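Local coordinates for protein toll (Drosophila melanogaster, PDB 4LXR), which serves as a cell-surface receptor for the cleaved cytokine Spätzle, activating the Toll pathway in dorsal-ventral patterning of the embryo and in antifungal immunity, at residues V339-L344 / A360-L365; D309-S314 / T333-Q338; L619-H624 / R633-H638. All blocks are in the same frame, centred on the assembly; numbering follows the deposited sequence.

Interaction 1 (V339-L344 / A360-L365). With NAG (2-acetamido-2-deoxy-beta-D-glucopyranose), chain L; NAG (2-acetamido-2-deoxy-beta-D-glucopyranose), chain D.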
# COMPACT_ATOMS: atom_id res chain seq x y z
N VAL A 339 23.25 -24.77 -1.25
CA VAL A 339 22.43 -25.47 -0.26
C VAL A 339 21.91 -24.56 0.88
O VAL A 339 20.94 -24.90 1.55
CB VAL A 339 23.19 -26.70 0.31
CG1 VAL A 339 24.31 -26.27 1.28
CG2 VAL A 339 22.23 -27.66 0.97
N ASN A 340 22.54 -23.40 1.08
CA ASN A 340 22.17 -22.51 2.17
C ASN A 340 21.47 -21.24 1.73
O ASN A 340 21.28 -20.32 2.53
CB ASN A 340 23.40 -22.13 3.00
CG ASN A 340 23.97 -23.30 3.77
OD1 ASN A 340 23.28 -23.93 4.56
ND2 ASN A 340 25.24 -23.60 3.52
N LEU A 341 21.11 -21.16 0.45
CA LEU A 341 20.48 -19.96 -0.09
C LEU A 341 19.13 -19.75 0.60
O LEU A 341 18.34 -20.69 0.72
CB LEU A 341 20.32 -20.09 -1.60
CG LEU A 341 19.75 -18.89 -2.35
CD1 LEU A 341 20.65 -17.67 -2.19
CD2 LEU A 341 19.57 -19.25 -3.82
N LEU A 342 18.89 -18.54 1.10
CA LEU A 342 17.64 -18.23 1.81
C LEU A 342 16.72 -17.35 0.95
O LEU A 342 15.50 -17.50 0.96
CB LEU A 342 17.93 -17.53 3.14
CG LEU A 342 18.77 -18.28 4.17
CD1 LEU A 342 18.99 -17.42 5.42
CD2 LEU A 342 18.15 -19.66 4.53
N SER A 343 17.32 -16.41 0.23
CA SER A 343 16.58 -15.44 -0.54
C SER A 343 17.19 -15.30 -1.93
O SER A 343 18.40 -15.12 -2.07
CB SER A 343 16.63 -14.08 0.15
OG SER A 343 16.01 -13.09 -0.63
N LEU A 344 16.35 -15.44 -2.94
CA LEU A 344 16.75 -15.21 -4.33
C LEU A 344 15.79 -14.20 -4.93
O LEU A 344 14.56 -14.37 -4.86
CB LEU A 344 16.67 -16.50 -5.14
CG LEU A 344 17.04 -16.33 -6.62
CD1 LEU A 344 18.49 -15.83 -6.76
CD2 LEU A 344 16.88 -17.65 -7.32
N ALA A 360 16.79 -27.48 -7.55
CA ALA A 360 16.84 -28.84 -7.03
C ALA A 360 17.63 -28.94 -5.72
O ALA A 360 17.34 -29.81 -4.90
CB ALA A 360 17.40 -29.81 -8.08
N HIS A 361 18.61 -28.06 -5.52
CA HIS A 361 19.47 -28.15 -4.34
C HIS A 361 19.28 -27.01 -3.34
O HIS A 361 19.84 -27.05 -2.25
CB HIS A 361 20.96 -28.27 -4.74
CG HIS A 361 21.28 -29.48 -5.57
ND1 HIS A 361 20.95 -29.57 -6.90
CD2 HIS A 361 21.89 -30.64 -5.25
CE1 HIS A 361 21.34 -30.75 -7.37
NE2 HIS A 361 21.91 -31.41 -6.39
N THR A 362 18.51 -25.99 -3.70
CA THR A 362 18.34 -24.85 -2.80
C THR A 362 17.22 -25.15 -1.83
O THR A 362 16.22 -24.43 -1.80
CB THR A 362 17.94 -23.58 -3.54
OG1 THR A 362 16.77 -23.85 -4.32
CG2 THR A 362 19.08 -23.11 -4.45
N THR A 363 17.40 -26.19 -1.02
CA THR A 363 16.32 -26.72 -0.21
C THR A 363 16.01 -25.86 1.00
O THR A 363 15.01 -26.08 1.68
CB THR A 363 16.59 -28.18 0.24
OG1 THR A 363 17.80 -28.22 1.00
CG2 THR A 363 16.74 -29.09 -0.97
N ASN A 364 16.86 -24.87 1.26
CA ASN A 364 16.66 -23.94 2.38
C ASN A 364 16.02 -22.62 1.96
O ASN A 364 15.84 -21.73 2.79
CB ASN A 364 18.00 -23.66 3.08
CG ASN A 364 18.35 -24.71 4.10
OD1 ASN A 364 17.57 -24.97 5.01
ND2 ASN A 364 19.52 -25.33 3.95
N LEU A 365 15.71 -22.48 0.68
CA LEU A 365 15.16 -21.22 0.17
C LEU A 365 13.87 -20.86 0.91
O LEU A 365 12.97 -21.68 0.99
CB LEU A 365 14.85 -21.34 -1.32
CG LEU A 365 14.75 -20.02 -2.09
CD1 LEU A 365 16.05 -19.22 -1.98
CD2 LEU A 365 14.40 -20.30 -3.55
C1 NAG L . 19.78 -26.35 4.95
C2 NAG L . 19.69 -27.64 4.09
C3 NAG L . 20.34 -28.83 4.81
C4 NAG L . 21.77 -28.48 5.21
C5 NAG L . 21.72 -27.26 6.13
C6 NAG L . 23.08 -26.81 6.60
C7 NAG L . 17.33 -28.17 4.64
C8 NAG L . 15.98 -28.50 4.07
N2 NAG L . 18.31 -27.96 3.74
O3 NAG L . 20.34 -29.96 3.94
O4 NAG L . 22.41 -29.58 5.84
O5 NAG L . 21.15 -26.16 5.41
O6 NAG L . 23.93 -26.52 5.49
O7 NAG L . 17.52 -28.09 5.85
C1 NAG D . 18.74 -12.71 3.42
C2 NAG D . 18.54 -11.43 4.25
C3 NAG D . 17.76 -11.74 5.53
C4 NAG D . 16.48 -12.51 5.22
C5 NAG D . 16.79 -13.73 4.36
C6 NAG D . 15.55 -14.50 3.92
C7 NAG D . 20.22 -9.67 3.99
C8 NAG D . 21.54 -9.13 4.47
N2 NAG D . 19.80 -10.79 4.58
O3 NAG D . 17.45 -10.52 6.19
O4 NAG D . 15.91 -12.95 6.45
O5 NAG D . 17.46 -13.32 3.17
O6 NAG D . 14.60 -13.66 3.28
O7 NAG D . 19.57 -9.11 3.11
O HOH W 1 18.71 -23.10 -0.11
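The backbone oxygen of Val-339 receives the side-chain N-H of Asn-364, with ND2 at 2.8 Å from Val-339 O and an N-H...O angle of 163°. The acceptor lies nearly in the amide plane of Asn-364, which helps to fix the rotation of that group. In the leucine-rich repeat solenoid of the extracellular part, the contact joins the start of LRR 9 to the junction of LRR 9 and LRR 10. A water sits between the two segments. It donates to Leu-341 O at 2.6 Å and accepts from Asn-364 N at 2.9 Å, and its link to Val-339 O is weak.

Asn-364 carries an N-linked sugar on the same ND2, so this nitrogen is both the glycan attachment point and the donor to the backbone at the start of LRR 9. The sugar is held at two more places. A chi1 of 60° puts Thr-363 OG1 between the backbone N and the carbonyl carbon, where it accepts from the sugar N2 at 2.8 Å, almost straight at 175°. The sugar O6 donates to Asn-340 OD1 at 2.8 Å, while Asn-340 ND2 donates to Thr-315 O, earlier in the chain. Asn-340 thus links the sugar to the backbone at Thr-315. A second sugar, from the glycan on Asn-319, lies beside Leu-342 and Ser-343.

The apolar half is built on Leu-365. Its side chain runs alongside that of Leu-341, pointing the same way, with Leu-365 CD1 at 3.7 Å from Leu-341 CG. Leu-341 CD2 also meets the methyl CG2 of Thr-362. The turn from Thr-362 to Leu-365 brings Leu-365 CA to 3.3 Å from Leu-341 O, a CH...O contact. Leu-342 CD2 rests 3.6 Å from Asn-364 O.

Interaction 2 (D309-S314 / T333-Q338)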
# COMPACT_ATOMS: atom_id res chain seq x y z
N ASP A 309 28.81 -21.71 -13.92
CA ASP A 309 29.84 -21.94 -12.91
C ASP A 309 30.09 -20.72 -12.02
O ASP A 309 31.10 -20.65 -11.32
CB ASP A 309 31.15 -22.41 -13.58
CG ASP A 309 31.74 -21.37 -14.55
OD1 ASP A 309 31.46 -20.15 -14.43
OD2 ASP A 309 32.51 -21.78 -15.45
N LEU A 310 29.17 -19.76 -12.06
CA LEU A 310 29.35 -18.47 -11.41
C LEU A 310 29.52 -18.57 -9.90
O LEU A 310 30.29 -17.81 -9.31
CB LEU A 310 28.19 -17.52 -11.74
CG LEU A 310 28.38 -16.06 -11.31
CD1 LEU A 310 29.62 -15.46 -11.99
CD2 LEU A 310 27.12 -15.20 -11.62
N PHE A 311 28.79 -19.48 -9.27
CA PHE A 311 28.83 -19.63 -7.82
C PHE A 311 29.32 -21.00 -7.39
O PHE A 311 28.99 -21.42 -6.27
CB PHE A 311 27.42 -19.49 -7.23
CG PHE A 311 26.67 -18.27 -7.68
CD1 PHE A 311 27.16 -17.00 -7.41
CD2 PHE A 311 25.44 -18.40 -8.31
CE1 PHE A 311 26.47 -15.89 -7.81
CE2 PHE A 311 24.73 -17.29 -8.69
CZ PHE A 311 25.24 -16.03 -8.45
N GLU A 312 30.06 -21.71 -8.24
CA GLU A 312 30.33 -23.11 -7.93
C GLU A 312 31.21 -23.27 -6.69
O GLU A 312 32.15 -22.51 -6.49
CB GLU A 312 30.88 -23.90 -9.14
CG GLU A 312 32.29 -23.54 -9.56
CD GLU A 312 32.86 -24.54 -10.57
OE1 GLU A 312 34.09 -24.68 -10.64
OE2 GLU A 312 32.07 -25.17 -11.30
N HIS A 313 30.84 -24.24 -5.86
CA HIS A 313 31.51 -24.51 -4.59
C HIS A 313 31.45 -23.36 -3.59
O HIS A 313 32.12 -23.40 -2.57
CB HIS A 313 32.96 -24.97 -4.80
CG HIS A 313 33.06 -26.19 -5.67
ND1 HIS A 313 33.66 -26.16 -6.92
CD2 HIS A 313 32.62 -27.45 -5.49
CE1 HIS A 313 33.59 -27.36 -7.46
NE2 HIS A 313 32.97 -28.17 -6.62
N SER A 314 30.63 -22.35 -3.87
CA SER A 314 30.41 -21.28 -2.89
C SER A 314 29.16 -21.59 -2.08
O SER A 314 28.07 -21.05 -2.33
CB SER A 314 30.33 -19.92 -3.59
OG SER A 314 31.59 -19.58 -4.16
N THR A 333 22.54 -25.31 -13.86
CA THR A 333 23.50 -25.62 -12.78
C THR A 333 23.85 -24.42 -11.90
O THR A 333 24.61 -24.55 -10.94
CB THR A 333 24.82 -26.24 -13.33
OG1 THR A 333 25.48 -25.30 -14.18
CG2 THR A 333 24.56 -27.55 -14.09
N LEU A 334 23.30 -23.25 -12.22
CA LEU A 334 23.68 -22.01 -11.55
C LEU A 334 23.69 -22.10 -10.02
O LEU A 334 24.61 -21.58 -9.38
CB LEU A 334 22.78 -20.85 -11.97
CG LEU A 334 23.29 -19.51 -11.44
CD1 LEU A 334 24.67 -19.20 -12.00
CD2 LEU A 334 22.32 -18.38 -11.74
N LEU A 335 22.69 -22.77 -9.45
CA LEU A 335 22.52 -22.80 -8.00
C LEU A 335 22.71 -24.19 -7.41
O LEU A 335 22.25 -24.48 -6.31
CB LEU A 335 21.13 -22.27 -7.62
CG LEU A 335 20.82 -20.85 -8.09
CD1 LEU A 335 19.38 -20.53 -7.82
CD2 LEU A 335 21.71 -19.82 -7.41
N GLU A 336 23.40 -25.04 -8.15
CA GLU A 336 23.60 -26.43 -7.78
C GLU A 336 24.33 -26.61 -6.44
O GLU A 336 24.12 -27.60 -5.73
CB GLU A 336 24.37 -27.13 -8.90
CG GLU A 336 24.51 -28.62 -8.75
CD GLU A 336 25.48 -29.20 -9.76
OE1 GLU A 336 25.82 -28.49 -10.74
OE2 GLU A 336 25.92 -30.36 -9.58
N HIS A 337 25.18 -25.66 -6.07
CA HIS A 337 25.91 -25.77 -4.81
C HIS A 337 25.32 -24.92 -3.68
O HIS A 337 25.75 -25.01 -2.53
CB HIS A 337 27.40 -25.45 -5.02
CG HIS A 337 28.07 -26.36 -6.01
ND1 HIS A 337 28.53 -27.62 -5.68
CD2 HIS A 337 28.35 -26.19 -7.33
CE1 HIS A 337 29.06 -28.19 -6.75
NE2 HIS A 337 28.97 -27.34 -7.76
N GLN A 338 24.31 -24.12 -4.00
CA GLN A 338 23.77 -23.18 -3.02
C GLN A 338 22.77 -23.80 -2.02
O GLN A 338 21.62 -23.39 -1.92
CB GLN A 338 23.20 -21.94 -3.72
CG GLN A 338 24.28 -20.91 -4.11
CD GLN A 338 25.27 -21.47 -5.12
OE1 GLN A 338 24.88 -21.89 -6.20
NE2 GLN A 338 26.56 -21.51 -4.75
O HOH W 2 27.28 -21.67 -9.97
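His-313 and His-337 mark the nearest approach of two loops, CA to CA 5.7 Å, each loop being built from two overlapping beta turns. They lie at the ends of LRR 7 and LRR 8, between successive strands of the leucine-rich repeat solenoid. Phe-311 fills the phenylalanine position of the LPxxxF repeat consensus, and Leu-335 has that place in the next repeat.

Gln-338 carries the polar link. The bend at chi2 turns CD toward Phe-311, and NE2 lies between two backbone oxygens. Gln-338 NE2 donates to Phe-311 O at 2.9 Å (141°) and to Ser-314 O at 2.9 Å (152°). Ser-314 O lies in the amide plane of Gln-338, but NE2 stands well above the carbonyl plane of Ser-314. Phe-311 O also accepts from Ser-314 N within its own turn, and the two donors come from opposite faces of its carbonyl plane. An alanine at this position would probably leave both backbone oxygens without the Gln-338 amide donor and open a gap beside Phe-311 CB.

The Phe-311 ring packs on Leu-334, with Phe-311 CE2 at 3.8 Å from Leu-334 CG. Leu-334 O lies at the ring edge, near its plane, and Phe-311 CD2 is 3.5 Å from it. The same oxygen is served by a water, which donates to Leu-334 O at 2.7 Å and accepts from Phe-311 N at 2.8 Å. The buried backbone groups of both loops are joined in this way. Leu-335 CD2 adds an apolar contact to the ring.

Toward the surface the two histidine side chains lie side by side, their ring planes turned 38° apart. His-313 N sits over one face of the His-337 ring, toward its rim, 3.5 Å from His-337 CD2.

Interaction 3 (L619-H624 / R633-H638)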
# COMPACT_ATOMS: atom_id res chain seq x y z
N LEU A 619 -47.55 -10.79 -9.39
CA LEU A 619 -47.58 -10.59 -10.84
C LEU A 619 -48.36 -9.30 -11.13
O LEU A 619 -49.54 -9.18 -10.80
CB LEU A 619 -48.25 -11.77 -11.52
CG LEU A 619 -48.50 -11.58 -13.02
CD1 LEU A 619 -47.18 -11.57 -13.81
CD2 LEU A 619 -49.46 -12.63 -13.55
N VAL A 620 -47.68 -8.34 -11.74
CA VAL A 620 -48.26 -7.05 -12.02
C VAL A 620 -48.50 -6.91 -13.52
O VAL A 620 -47.56 -6.92 -14.31
CB VAL A 620 -47.33 -5.92 -11.56
CG1 VAL A 620 -47.89 -4.57 -11.95
CG2 VAL A 620 -47.11 -6.00 -10.06
N ILE A 621 -49.77 -6.78 -13.90
CA ILE A 621 -50.13 -6.59 -15.30
C ILE A 621 -50.67 -5.19 -15.55
O ILE A 621 -51.75 -4.83 -15.08
CB ILE A 621 -51.19 -7.60 -15.74
CG1 ILE A 621 -50.66 -9.02 -15.58
CG2 ILE A 621 -51.60 -7.35 -17.18
CD1 ILE A 621 -51.71 -10.07 -15.86
N ASN A 622 -49.89 -4.40 -16.28
CA ASN A 622 -50.24 -3.03 -16.64
C ASN A 622 -50.71 -2.93 -18.10
O ASN A 622 -49.95 -3.24 -19.02
CB ASN A 622 -49.04 -2.11 -16.44
CG ASN A 622 -48.56 -2.05 -15.01
OD1 ASN A 622 -49.35 -1.86 -14.09
ND2 ASN A 622 -47.26 -2.21 -14.80
N CYS A 623 -51.95 -2.50 -18.33
CA CYS A 623 -52.40 -2.21 -19.69
C CYS A 623 -52.96 -0.80 -19.80
O CYS A 623 -54.09 -0.54 -19.38
CB CYS A 623 -53.46 -3.21 -20.16
SG CYS A 623 -53.09 -4.93 -19.87
N HIS A 624 -52.18 0.10 -20.37
CA HIS A 624 -52.55 1.51 -20.37
C HIS A 624 -52.51 2.16 -21.75
O HIS A 624 -52.14 3.33 -21.90
CB HIS A 624 -51.68 2.28 -19.38
CG HIS A 624 -51.76 1.73 -17.99
ND1 HIS A 624 -50.73 1.01 -17.42
CD2 HIS A 624 -52.76 1.74 -17.09
CE1 HIS A 624 -51.09 0.64 -16.20
NE2 HIS A 624 -52.32 1.07 -15.98
N ARG A 633 -56.76 -11.25 -23.00
CA ARG A 633 -56.27 -12.56 -22.55
C ARG A 633 -55.13 -12.44 -21.54
O ARG A 633 -54.08 -11.86 -21.85
CB ARG A 633 -55.76 -13.34 -23.76
CG ARG A 633 -56.75 -13.42 -24.91
CD ARG A 633 -56.16 -14.24 -26.06
NE ARG A 633 -57.20 -14.72 -26.98
CZ ARG A 633 -56.96 -15.48 -28.04
NH1 ARG A 633 -55.72 -15.84 -28.34
NH2 ARG A 633 -57.96 -15.87 -28.82
N LEU A 634 -55.33 -13.00 -20.35
CA LEU A 634 -54.35 -12.88 -19.26
C LEU A 634 -53.53 -14.15 -19.07
O LEU A 634 -54.03 -15.25 -19.30
CB LEU A 634 -55.05 -12.50 -17.94
CG LEU A 634 -55.78 -11.15 -17.93
CD1 LEU A 634 -56.38 -10.83 -16.54
CD2 LEU A 634 -54.86 -10.03 -18.39
N PRO A 635 -52.27 -14.01 -18.65
CA PRO A 635 -51.43 -15.17 -18.36
C PRO A 635 -51.85 -15.84 -17.07
O PRO A 635 -52.35 -15.16 -16.17
CB PRO A 635 -50.03 -14.57 -18.20
CG PRO A 635 -50.28 -13.17 -17.75
CD PRO A 635 -51.54 -12.74 -18.44
N ASN A 636 -51.65 -17.15 -16.97
CA ASN A 636 -51.95 -17.87 -15.73
C ASN A 636 -51.02 -17.47 -14.59
O ASN A 636 -49.84 -17.17 -14.80
CB ASN A 636 -51.87 -19.38 -15.97
CG ASN A 636 -53.23 -20.00 -16.15
OD1 ASN A 636 -53.66 -20.82 -15.34
ND2 ASN A 636 -53.93 -19.61 -17.21
N LEU A 637 -51.56 -17.46 -13.37
CA LEU A 637 -50.76 -17.11 -12.20
C LEU A 637 -49.97 -18.31 -11.69
O LEU A 637 -50.55 -19.36 -11.38
CB LEU A 637 -51.66 -16.57 -11.08
CG LEU A 637 -50.94 -15.95 -9.88
CD1 LEU A 637 -50.09 -14.78 -10.34
CD2 LEU A 637 -51.94 -15.52 -8.81
N HIS A 638 -48.65 -18.16 -11.60
CA HIS A 638 -47.80 -19.22 -11.06
C HIS A 638 -48.27 -19.59 -9.66
O HIS A 638 -48.69 -18.73 -8.89
CB HIS A 638 -46.33 -18.79 -11.04
CG HIS A 638 -45.72 -18.67 -12.41
ND1 HIS A 638 -44.39 -18.36 -12.60
CD2 HIS A 638 -46.26 -18.81 -13.64
CE1 HIS A 638 -44.14 -18.32 -13.90
NE2 HIS A 638 -45.25 -18.59 -14.55
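The side chains of Leu-619 and Leu-637 pass alongside one another, pointing opposite ways. The CG of Leu-619 is anti to its backbone N (chi1 172°), and its CB and CD2 both meet the same methyl group. That methyl is Leu-637 CD1, at 3.7 Å from Leu-619 CB. Leu-637 CD1 also lies 3.9 Å from Leu-619 CD2, so one branch of Leu-637 serves two carbons of its partner. Leu-619 CD2 reaches further along to Pro-635 CG, at a looser 4.3 Å.

Ile-621 uses a different shape. Its CG1 is anti to the carbonyl carbon (chi1 -60°). From there chi2 of 173° extends CD1 out to the proline. This makes CD1 the tip that does the touching. It meets the ring of Pro-635 tip to tip, with Ile-621 CD1 at 3.7 Å from Pro-635 CD.

Leu-619 and Ile-621 lie on the same face of strand 618-622, with Val-620 on the other. The strand pairs antiparallel with strand 609-613 and parallel with strand 643-647. The contact is part of the LRRNT cap that opens the second block of leucine-rich repeats. Here the strand packs against the loop that leads back to the next strand. Cys-623, just past the contact, is held by a disulfide to Cys-608.

No hydrogen bond crosses between the segments, and the packing is wholly apolar. Leu-634 also touches Leu-646 and Tyr-664, and Leu-637 touches Ser-666, so the loop also packs on strand 643-647 and the loop beyond it. Leu-634 CD2 approaches Ile-621 CD1 at 4.0 Å.

Along the chain the order is interaction 2, interaction 1, interaction 3. The first two are neighbours in the long solenoid, their centres about 11 Å apart. They touch directly: Thr-362 CG2 packs on Leu-335 CB, and Leu-344 CD2 on Leu-335 CD1. Interaction 2 joins the loops that follow strands 296-299 and 319-321. Interaction 1 joins the start of strand 343-345 to the loop before strand 367-369. Interaction 3 belongs to the LRRNT cap of the second repeat block. Its centre is about 72 Å from that of interaction 1 and 80 Å from that of interaction 2. An LRRCT region, 534-593, comes between them, consistent with two separately capped repeat blocks.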